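PDB 2IVF: ethylbenzene dehydrogenase alpha-subunit, which belongs to the molybdopterin oxidoreductase family and holds a molybdenum atom, an iron/sulfur cluster and the two pterin cofactors MGD and MD1. Local coordinates for residues F94-R99 / D675-P680; T768-M773 / K790-M795. All coordinates share one frame; numbering follows the deposited sequence.

Contacts 1 and 2 both reach the same three-stranded antiparallel sheet, leaving it from the neighbouring strands 670-676, at its centre, and 767-769, at one edge. Contact 1 joins the chain just beyond the C-terminal end of strand 670-676 to the small sheet beside the iron/sulfur cluster; contact 2 joins the chain leaving strand 767-769 to the loop ahead of helix 796-800. Their centres are about 30 Å apart, and their nearest atoms about 11 Å. The side chain of Val96 lies about 10 Å from the iron/sulfur cluster and that of Phe770 about 13 Å from it, while the side chain of Val678 lies about 12 Å from MD1. Along the chain, contact 1 closes before contact 2 opens.

Contact 1 of 2, residues F94-R99 / D675-P680; sequences FYVYVR and DRSVAP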
loop_
_atom_site.group_PDB
_atom_site.type_symbol
_atom_site.label_atom_id
_atom_site.label_comp_id
_atom_site.label_asym_id
_atom_site.label_seq_id
_atom_site.Cartn_x
_atom_site.Cartn_y
_atom_site.Cartn_z
ATOM N N PHE A 94 5.382 -5.696 -15.038
ATOM C CA PHE A 94 5.682 -4.324 -15.425
ATOM C C PHE A 94 6.688 -4.241 -16.538
ATOM O O PHE A 94 7.562 -5.091 -16.682
ATOM C CB PHE A 94 6.272 -3.547 -14.258
ATOM C CG PHE A 94 5.246 -3.062 -13.265
ATOM C CD1 PHE A 94 4.597 -3.935 -12.480
ATOM C CD2 PHE A 94 4.921 -1.715 -13.170
ATOM C CE1 PHE A 94 3.677 -3.511 -11.566
ATOM C CE2 PHE A 94 3.999 -1.283 -12.260
ATOM C CZ PHE A 94 3.363 -2.191 -11.463
ATOM N N TYR A 95 6.576 -3.151 -17.267
ATOM C CA TYR A 95 7.626 -2.685 -18.143
ATOM C C TYR A 95 8.510 -1.893 -17.239
ATOM O O TYR A 95 8.030 -1.028 -16.502
ATOM C CB TYR A 95 7.073 -1.776 -19.187
ATOM C CG TYR A 95 6.183 -2.436 -20.171
ATOM C CD1 TYR A 95 6.624 -3.548 -20.921
ATOM C CD2 TYR A 95 4.915 -1.930 -20.428
ATOM C CE1 TYR A 95 5.798 -4.147 -21.844
ATOM C CE2 TYR A 95 4.139 -2.482 -21.373
ATOM C CZ TYR A 95 4.566 -3.595 -22.072
ATOM O OH TYR A 95 3.736 -4.176 -22.996
ATOM N N VAL A 96 9.786 -2.228 -17.256
ATOM C CA VAL A 96 10.825 -1.488 -16.534
ATOM C C VAL A 96 11.618 -0.694 -17.541
ATOM O O VAL A 96 12.253 -1.266 -18.470
ATOM C CB VAL A 96 11.732 -2.453 -15.741
ATOM C CG1 VAL A 96 12.881 -1.661 -14.971
ATOM C CG2 VAL A 96 10.825 -3.256 -14.764
ATOM N N TYR A 97 11.561 0.630 -17.408
ATOM C CA TYR A 97 12.121 1.551 -18.416
ATOM C C TYR A 97 13.468 2.039 -17.947
ATOM O O TYR A 97 13.576 2.644 -16.892
ATOM C CB TYR A 97 11.243 2.781 -18.624
ATOM C CG TYR A 97 9.879 2.509 -19.155
ATOM C CD1 TYR A 97 8.871 2.053 -18.309
ATOM C CD2 TYR A 97 9.570 2.794 -20.472
ATOM C CE1 TYR A 97 7.622 1.838 -18.761
ATOM C CE2 TYR A 97 8.268 2.579 -20.973
ATOM C CZ TYR A 97 7.309 2.107 -20.101
ATOM O OH TYR A 97 6.044 1.878 -20.536
ATOM N N VAL A 98 14.499 1.726 -18.719
ATOM C CA VAL A 98 15.862 2.038 -18.327
ATOM C C VAL A 98 16.342 3.162 -19.210
ATOM O O VAL A 98 16.142 3.129 -20.410
ATOM C CB VAL A 98 16.785 0.821 -18.508
ATOM C CG1 VAL A 98 18.276 1.215 -18.301
ATOM C CG2 VAL A 98 16.353 -0.317 -17.607
ATOM N N ARG A 99 16.975 4.161 -18.622
ATOM C CA ARG A 99 17.696 5.078 -19.422
ATOM C C ARG A 99 18.933 5.598 -18.721
ATOM O O ARG A 99 19.000 5.657 -17.492
ATOM C CB ARG A 99 16.790 6.187 -19.953
ATOM C CG ARG A 99 16.227 7.054 -18.949
ATOM C CD ARG A 99 15.242 8.027 -19.591
ATOM N NE ARG A 99 14.994 9.068 -18.630
ATOM C CZ ARG A 99 14.014 9.961 -18.668
ATOM N NH1 ARG A 99 13.100 9.978 -19.645
ATOM N NH2 ARG A 99 13.962 10.847 -17.676
ATOM N N ASP A 675 13.372 -9.560 -14.649
ATOM C CA ASP A 675 14.640 -9.521 -15.297
ATOM C C ASP A 675 15.662 -8.784 -14.432
ATOM O O ASP A 675 15.321 -8.010 -13.531
ATOM C CB ASP A 675 14.533 -8.843 -16.680
ATOM C CG ASP A 675 15.570 -9.348 -17.679
ATOM O OD1 ASP A 675 16.521 -10.091 -17.332
ATOM O OD2 ASP A 675 15.450 -8.966 -18.865
ATOM N N ARG A 676 16.916 -9.016 -14.754
ATOM C CA ARG A 676 17.978 -8.146 -14.298
ATOM C C ARG A 676 18.040 -6.957 -15.302
ATOM O O ARG A 676 18.741 -7.012 -16.290
ATOM C CB ARG A 676 19.266 -8.948 -14.222
ATOM C CG ARG A 676 20.456 -8.215 -13.616
ATOM C CD ARG A 676 21.668 -9.133 -13.630
ATOM N NE ARG A 676 22.834 -8.598 -12.941
ATOM C CZ ARG A 676 23.801 -7.864 -13.511
ATOM N NH1 ARG A 676 23.743 -7.511 -14.790
ATOM N NH2 ARG A 676 24.823 -7.464 -12.789
ATOM N N SER A 677 17.294 -5.895 -15.031
ATOM C CA SER A 677 17.223 -4.721 -15.913
ATOM C C SER A 677 18.481 -3.890 -15.837
ATOM O O SER A 677 18.947 -3.403 -16.840
ATOM C CB SER A 677 16.017 -3.838 -15.573
ATOM O OG SER A 677 14.811 -4.470 -15.911
ATOM N N VAL A 678 19.057 -3.807 -14.650
ATOM C CA VAL A 678 20.269 -3.036 -14.389
ATOM C C VAL A 678 21.096 -3.819 -13.385
ATOM O O VAL A 678 20.538 -4.658 -12.664
ATOM C CB VAL A 678 19.923 -1.664 -13.779
ATOM C CG1 VAL A 678 19.153 -0.779 -14.786
ATOM C CG2 VAL A 678 19.130 -1.875 -12.505
ATOM N N ALA A 679 22.409 -3.586 -13.387
ATOM C CA ALA A 679 23.336 -4.203 -12.457
ATOM C C ALA A 679 22.996 -3.677 -11.078
ATOM O O ALA A 679 22.606 -2.503 -10.939
ATOM C CB ALA A 679 24.835 -3.871 -12.811
ATOM N N PRO A 680 23.158 -4.513 -10.041
ATOM C CA PRO A 680 23.025 -3.925 -8.701
ATOM C C PRO A 680 24.094 -2.838 -8.474
ATOM O O PRO A 680 25.143 -2.892 -9.100
ATOM C CB PRO A 680 23.261 -5.108 -7.750
ATOM C CG PRO A 680 23.190 -6.295 -8.543
ATOM C CD PRO A 680 23.430 -5.953 -9.990
#
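Val96 and Val98, two residues apart on strand 94-99 and with their CB atoms toward the loop, meet Ser677 and Val678 where the chain turns out of strand 670-676. Val96 places CG1 anti to its backbone N (chi1 179°), which sends this methyl against the serine: Val96 CG1 is 3.5 Å from Ser677 OG and 3.9 Å from Ser677 CB. The hydroxyl, standing beside the serine's own backbone N with chi1 at -69°, thus lies against the CB-CG1 side of the valine, an apolar neighbour. Val98 adds CG2, which approaches Ser677 CB to 4.1 Å, so the serine methylene rests against both valines. The Val98 and Val678 side chains run past one another in opposite directions. Here a single methyl does the touching for the loop: Val678 CG1 sits 4.0 Å from Val98 CG2 and nearly as close to Val98 CG1, resting against the fork of the strand residue.

Strand 94-99 is the middle strand of a three-stranded antiparallel sheet next to the iron/sulfur cluster, whose pocket includes Phe94; segment 675-680 belongs to the molybdopterin oxidoreductase family region. The CB of Tyr97 points away from the loop, and its OH is hydrogen-bonded to Pro348 O of the beta-subunit; this strand therefore lies between the subunit interface and the 675-680 segment.

Polar ties to the neighbouring edge strand 76-80 include Lys76 NZ to Ser677 O and Asn78 ND2 to Asp675 OD2. These directional bonds are consistent with holding the loop in place. Between the two segments themselves the chemistry is that of van der Waals contact, so the fit of the methyls rests on shape rather than on directed bonds.

Contact 2 of 2, residues T768-M773 / K790-M795; sequences TRFLSM and KPIYPM
The backbone N of Ile792 is hydrogen-bonded to Ser240 OG, which anchors the loop at the residue whose side chain meets Phe770 and Met773. The two branches of the isoleucine divide the work. CG1 stands beside the backbone N and carries CD1 outward in an extended chain (chi2 171°), bringing Ile792 CD1 to 4.0 Å from Phe770 CE1. The methyl comes at the ring obliquely, and the two side chains cross at about a right angle. Phe770 has its CG between its backbone N and carbonyl carbon, and from there the ring reaches closer to the loop than its CB direction alone would bring it.

The other branch, CG2, receives the methionine. Met773 is bent at chi2 (-57°), and its terminal methyl meets the isoleucine tip to tip, with Met773 CE 4.2 Å from Ile792 CG2. This same methyl, Met773 CE, also lies 3.8 Å from Phe770 CE1, so the ring atom CE1, the methionine methyl and the two isoleucine methyls gather in an apolar cluster.

Phe770 directly follows strand 767-769, an edge strand of the antiparallel sheet with strands 670-676 and 659-661, and its backbone is still hydrogen-bonded to Pro669. The partner segment is irregular and lies in the loop between helix 777-781 and helix 796-800, for which Met795 is the N-cap residue. Within this molybdopterin oxidoreductase-type subunit, the cluster thus joins the chain leaving edge strand 767-769 to the loop ahead of helix 796-800. The Ile792 side chain also rests on His782, and it comes within about 4 Å of a glycerol, probably from the crystallisation liquor.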
loop_
_atom_site.group_PDB
_atom_site.type_symbol
_atom_site.label_atom_id
_atom_site.label_comp_id
_atom_site.label_asym_id
_atom_site.label_seq_id
_atom_site.Cartn_x
_atom_site.Cartn_y
_atom_site.Cartn_z
ATOM N N THR A 768 3.093 -16.234 -16.978
ATOM C CA THR A 768 2.255 -17.355 -17.353
ATOM C C THR A 768 1.388 -17.814 -16.195
ATOM O O THR A 768 1.855 -17.889 -15.061
ATOM C CB THR A 768 3.078 -18.579 -17.897
ATOM O OG1 THR A 768 2.178 -19.383 -18.643
ATOM C CG2 THR A 768 3.743 -19.463 -16.806
ATOM N N ARG A 769 0.124 -18.105 -16.498
ATOM C CA ARG A 769 -0.767 -18.793 -15.550
ATOM C C ARG A 769 -0.198 -20.128 -15.133
ATOM O O ARG A 769 0.300 -20.889 -15.941
ATOM C CB ARG A 769 -2.154 -19.000 -16.176
ATOM C CG ARG A 769 -3.048 -17.815 -15.992
ATOM C CD ARG A 769 -4.153 -17.909 -16.909
ATOM N NE ARG A 769 -5.340 -17.219 -16.447
ATOM C CZ ARG A 769 -5.723 -15.994 -16.795
ATOM N NH1 ARG A 769 -4.928 -15.205 -17.474
ATOM N NH2 ARG A 769 -6.906 -15.562 -16.389
ATOM N N PHE A 770 -0.273 -20.434 -13.858
ATOM C CA PHE A 770 0.139 -21.754 -13.431
ATOM C C PHE A 770 -0.913 -22.796 -13.745
ATOM O O PHE A 770 -2.129 -22.497 -13.831
ATOM C CB PHE A 770 0.615 -21.763 -11.977
ATOM C CG PHE A 770 -0.390 -21.332 -10.931
ATOM C CD1 PHE A 770 -1.434 -22.186 -10.528
ATOM C CD2 PHE A 770 -0.156 -20.187 -10.187
ATOM C CE1 PHE A 770 -2.299 -21.809 -9.468
ATOM C CE2 PHE A 770 -0.983 -19.841 -9.131
ATOM C CZ PHE A 770 -2.044 -20.650 -8.768
ATOM N N LEU A 771 -0.463 -24.002 -13.997
ATOM C CA LEU A 771 -1.368 -25.033 -14.472
ATOM C C LEU A 771 -1.733 -26.060 -13.395
ATOM O O LEU A 771 -2.519 -26.978 -13.625
ATOM C CB LEU A 771 -0.754 -25.738 -15.663
ATOM C CG LEU A 771 -0.410 -24.813 -16.834
ATOM C CD1 LEU A 771 0.212 -25.640 -17.929
ATOM C CD2 LEU A 771 -1.690 -24.122 -17.322
ATOM N N SER A 772 -1.133 -25.920 -12.241
ATOM C CA SER A 772 -1.440 -26.811 -11.119
ATOM C C SER A 772 -0.850 -26.237 -9.838
ATOM O O SER A 772 -0.098 -25.261 -9.884
ATOM C CB SER A 772 -0.876 -28.204 -11.343
ATOM O OG SER A 772 0.463 -28.260 -10.986
ATOM N N MET A 773 -1.217 -26.848 -8.705
ATOM C CA MET A 773 -0.706 -26.460 -7.418
ATOM C C MET A 773 0.603 -27.198 -7.065
ATOM O O MET A 773 1.059 -27.119 -5.913
ATOM C CB MET A 773 -1.768 -26.755 -6.318
ATOM C CG MET A 773 -3.047 -25.932 -6.355
ATOM S SD MET A 773 -2.752 -24.203 -6.267
ATOM C CE MET A 773 -4.356 -23.589 -6.760
ATOM N N LYS A 790 -11.392 -21.356 -16.051
ATOM C CA LYS A 790 -12.388 -20.919 -15.066
ATOM C C LYS A 790 -11.755 -20.514 -13.768
ATOM O O LYS A 790 -10.616 -20.940 -13.480
ATOM C CB LYS A 790 -13.342 -22.067 -14.765
ATOM C CG LYS A 790 -12.662 -23.286 -14.224
ATOM C CD LYS A 790 -13.609 -24.517 -14.058
ATOM C CE LYS A 790 -14.381 -24.763 -15.286
ATOM N NZ LYS A 790 -14.754 -26.198 -15.428
ATOM N N PRO A 791 -12.473 -19.709 -12.953
ATOM C CA PRO A 791 -11.941 -19.335 -11.677
ATOM C C PRO A 791 -11.596 -20.535 -10.778
ATOM O O PRO A 791 -12.240 -21.596 -10.824
ATOM C CB PRO A 791 -13.039 -18.459 -11.062
ATOM C CG PRO A 791 -13.794 -17.921 -12.201
ATOM C CD PRO A 791 -13.769 -19.040 -13.213
ATOM N N ILE A 792 -10.474 -20.374 -10.105
ATOM C CA ILE A 792 -9.978 -21.338 -9.148
ATOM C C ILE A 792 -10.890 -21.246 -7.957
ATOM O O ILE A 792 -11.144 -20.174 -7.528
ATOM C CB ILE A 792 -8.536 -21.020 -8.749
ATOM C CG1 ILE A 792 -7.591 -21.301 -9.932
ATOM C CG2 ILE A 792 -8.097 -21.875 -7.500
ATOM C CD1 ILE A 792 -6.169 -20.827 -9.745
ATOM N N TYR A 793 -11.386 -22.376 -7.457
ATOM C CA TYR A 793 -12.104 -22.407 -6.168
ATOM C C TYR A 793 -11.803 -23.770 -5.544
ATOM O O TYR A 793 -11.511 -24.736 -6.252
ATOM C CB TYR A 793 -13.633 -22.209 -6.324
ATOM C CG TYR A 793 -14.327 -23.320 -7.048
ATOM C CD1 TYR A 793 -14.461 -23.287 -8.431
ATOM C CD2 TYR A 793 -14.881 -24.398 -6.374
ATOM C CE1 TYR A 793 -15.119 -24.287 -9.103
ATOM C CE2 TYR A 793 -15.487 -25.423 -7.040
ATOM C CZ TYR A 793 -15.628 -25.356 -8.395
ATOM O OH TYR A 793 -16.243 -26.349 -9.055
ATOM N N PRO A 794 -11.836 -23.837 -4.217
ATOM C CA PRO A 794 -11.446 -25.089 -3.551
ATOM C C PRO A 794 -12.578 -26.005 -3.176
ATOM O O PRO A 794 -13.744 -25.632 -3.240
ATOM C CB PRO A 794 -10.789 -24.573 -2.266
ATOM C CG PRO A 794 -11.700 -23.461 -1.872
ATOM C CD PRO A 794 -12.152 -22.794 -3.225
ATOM N N MET A 795 -12.197 -27.219 -2.785
ATOM C CA MET A 795 -13.039 -28.187 -2.096
ATOM C C MET A 795 -14.003 -28.942 -2.979
ATOM O O MET A 795 -14.831 -29.723 -2.470
ATOM C CB MET A 795 -13.752 -27.558 -0.907
ATOM C CG MET A 795 -12.802 -26.841 0.049
ATOM S SD MET A 795 -13.643 -26.214 1.501
ATOM C CE MET A 795 -13.964 -27.740 2.369
#